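Local coordinates for protein exotoxin (Staphylococcus aureus subsp. aureus, PDB 3URY) that is a superantigen-like exotoxin of OB-fold and beta-grasp domains that probably acts in evasion of host immunity, at residues G85-N90 with K122-L127. Sequence-based numbering, arbitrary orientation.
Sequences GITKSN and KEQISL
Thr87 and Lys122 meet tip to tip across the seam between the OB-fold and beta-grasp domains of this superantigen-like toxin, and illustrate how two domains can be joined without a shared sheet: each direct hydrogen bond across these two segments uses at least one side chain, in place of a backbone ladder. Strands 86-88 and 124-126 run antiparallel, their axes 6.3 Å apart, yet each belongs to a different sheet. Lys122 NZ donates to Thr87 OG1 at 2.9 Å and to Gln124 O of its own segment at 3.0 Å. The last two torsions of the lysine chain are both bent, curling the ammonium group into the gap between the segments, where it also meets a water and Asp66. Beside it, the methyl CG2 of Thr87 rests on the backbone between Gln124 O and Ser126 N.

Gln124 also reaches across, on another side of Thr87: with CG anti to its backbone nitrogen (chi1 -168°), its extended chain carries OE1 to Lys88 N at 2.8 Å, a nearly straight bond of 170° at the hydrogen. At the far end, Glu123 N donates to Asn90 OD1 from above the amide plane, while ND2 of Asn90 is held by Thr121 O.

Asp66, from the neighbouring OB-fold strand 65-69, forms a salt bridge with Lys122 and accepts a hydrogen bond from Ser89 OG. Toward the helix that follows, Ser126 OG caps Glu129 N and packs on Gly85 CA. The water at Lys122 NZ (2.8 Å) also accepts from Gln124 N and lies near Lys88 O. A second bridges Ser89 O and Glu123 OE1, which also accepts from Ser91 N, with the water oxygen 3.0 Å from OE1.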
loop_
_atom_site.group_PDB
_atom_site.type_symbol
_atom_site.label_atom_id
_atom_site.label_comp_id
_atom_site.label_asym_id
_atom_site.label_seq_id
_atom_site.Cartn_x
_atom_site.Cartn_y
_atom_site.Cartn_z
ATOM N N GLY A 85 3.879 5.595 -1.004
ATOM C CA GLY A 85 4.401 4.718 0.022
ATOM C C GLY A 85 5.477 5.269 0.930
ATOM O O GLY A 85 6.141 4.511 1.674
ATOM N N ILE A 86 5.623 6.609 0.932
ATOM C CA ILE A 86 6.662 7.267 1.736
ATOM C C ILE A 86 6.118 7.687 3.063
ATOM O O ILE A 86 5.120 8.440 3.158
ATOM C CB ILE A 86 7.201 8.538 1.013
ATOM C CG1 ILE A 86 7.672 8.217 -0.411
ATOM C CG2 ILE A 86 8.320 9.191 1.785
ATOM C CD1 ILE A 86 7.803 9.515 -1.233
ATOM N N THR A 87 6.820 7.280 4.102
ATOM C CA THR A 87 6.389 7.670 5.461
ATOM C C THR A 87 7.606 8.177 6.268
ATOM O O THR A 87 8.754 7.998 5.919
ATOM C CB THR A 87 5.855 6.480 6.237
ATOM O OG1 THR A 87 6.817 5.445 6.121
ATOM C CG2 THR A 87 4.488 5.939 5.720
ATOM N N LYS A 88 7.321 8.796 7.397
ATOM C CA LYS A 88 8.369 9.225 8.252
ATOM C C LYS A 88 8.788 7.988 9.051
ATOM O O LYS A 88 7.951 7.154 9.452
ATOM C CB LYS A 88 7.846 10.279 9.241
ATOM C CG LYS A 88 9.011 10.982 9.984
ATOM C CD LYS A 88 8.475 11.833 11.147
ATOM C CE LYS A 88 7.122 12.421 10.798
ATOM N NZ LYS A 88 6.623 13.284 11.902
ATOM N N SER A 89 10.085 7.897 9.312
ATOM C CA SER A 89 10.640 6.770 10.055
ATOM C C SER A 89 10.135 6.857 11.498
ATOM O O SER A 89 9.690 7.919 11.943
ATOM C CB SER A 89 12.187 6.821 10.020
ATOM O OG SER A 89 12.649 6.872 8.686
ATOM N N ASN A 90 10.221 5.738 12.217
ATOM C CA ASN A 90 9.780 5.672 13.612
ATOM C C ASN A 90 10.553 6.596 14.529
ATOM O O ASN A 90 11.713 6.849 14.292
ATOM C CB ASN A 90 9.952 4.246 14.139
ATOM C CG ASN A 90 8.929 3.243 13.575
ATOM O OD1 ASN A 90 8.049 3.559 12.788
ATOM N ND2 ASN A 90 9.070 2.017 14.005
ATOM N N LYS A 122 5.306 0.093 12.489
ATOM C CA LYS A 122 5.588 1.458 12.062
ATOM C C LYS A 122 4.629 2.504 12.645
ATOM O O LYS A 122 3.419 2.311 12.653
ATOM C CB LYS A 122 5.539 1.530 10.532
ATOM C CG LYS A 122 6.869 1.019 9.917
ATOM C CD LYS A 122 6.978 1.124 8.405
ATOM C CE LYS A 122 6.560 2.463 7.806
ATOM N NZ LYS A 122 7.226 3.668 8.344
ATOM N N GLU A 123 5.182 3.576 13.177
ATOM C CA GLU A 123 4.377 4.693 13.711
ATOM C C GLU A 123 3.497 5.308 12.655
ATOM O O GLU A 123 2.384 5.731 12.900
ATOM C CB GLU A 123 5.273 5.826 14.171
ATOM C CG GLU A 123 5.486 5.949 15.636
ATOM C CD GLU A 123 6.248 7.211 15.981
ATOM O OE1 GLU A 123 7.279 7.469 15.357
ATOM O OE2 GLU A 123 5.783 7.947 16.864
ATOM N N GLN A 124 4.047 5.451 11.463
ATOM C CA GLN A 124 3.289 6.035 10.357
ATOM C C GLN A 124 3.344 5.039 9.222
ATOM O O GLN A 124 4.442 4.574 8.908
ATOM C CB GLN A 124 3.908 7.333 9.939
ATOM C CG GLN A 124 3.031 8.168 8.997
ATOM C CD GLN A 124 3.657 9.498 8.692
ATOM O OE1 GLN A 124 4.641 9.556 7.970
ATOM N NE2 GLN A 124 3.029 10.581 9.163
ATOM N N ILE A 125 2.164 4.683 8.696
ATOM C CA ILE A 125 2.007 3.707 7.618
ATOM C C ILE A 125 1.204 4.284 6.454
ATOM O O ILE A 125 0.306 5.090 6.656
ATOM C CB ILE A 125 1.346 2.355 8.022
ATOM C CG1 ILE A 125 2.120 1.615 9.077
ATOM C CG2 ILE A 125 1.420 1.293 6.909
ATOM C CD1 ILE A 125 1.893 0.102 8.926
ATOM N N SER A 126 1.638 3.991 5.249
ATOM C CA SER A 126 0.949 4.433 4.051
ATOM C C SER A 126 -0.286 3.576 3.702
ATOM O O SER A 126 -0.323 2.355 3.973
ATOM C CB SER A 126 1.866 4.448 2.844
ATOM O OG SER A 126 2.375 3.142 2.438
ATOM N N LEU A 127 -1.300 4.228 3.125
ATOM C CA LEU A 127 -2.414 3.487 2.657
ATOM C C LEU A 127 -1.943 2.514 1.632
ATOM O O LEU A 127 -2.555 1.472 1.465
ATOM C CB LEU A 127 -3.524 4.357 2.082
ATOM C CG LEU A 127 -4.203 5.240 3.127
ATOM C CD1 LEU A 127 -5.402 5.971 2.462
ATOM C CD2 LEU A 127 -4.699 4.449 4.313
HETATM O O HOH W 1 7.053 4.874 10.910
HETATM O O HOH W 2 6.976 8.571 12.612
#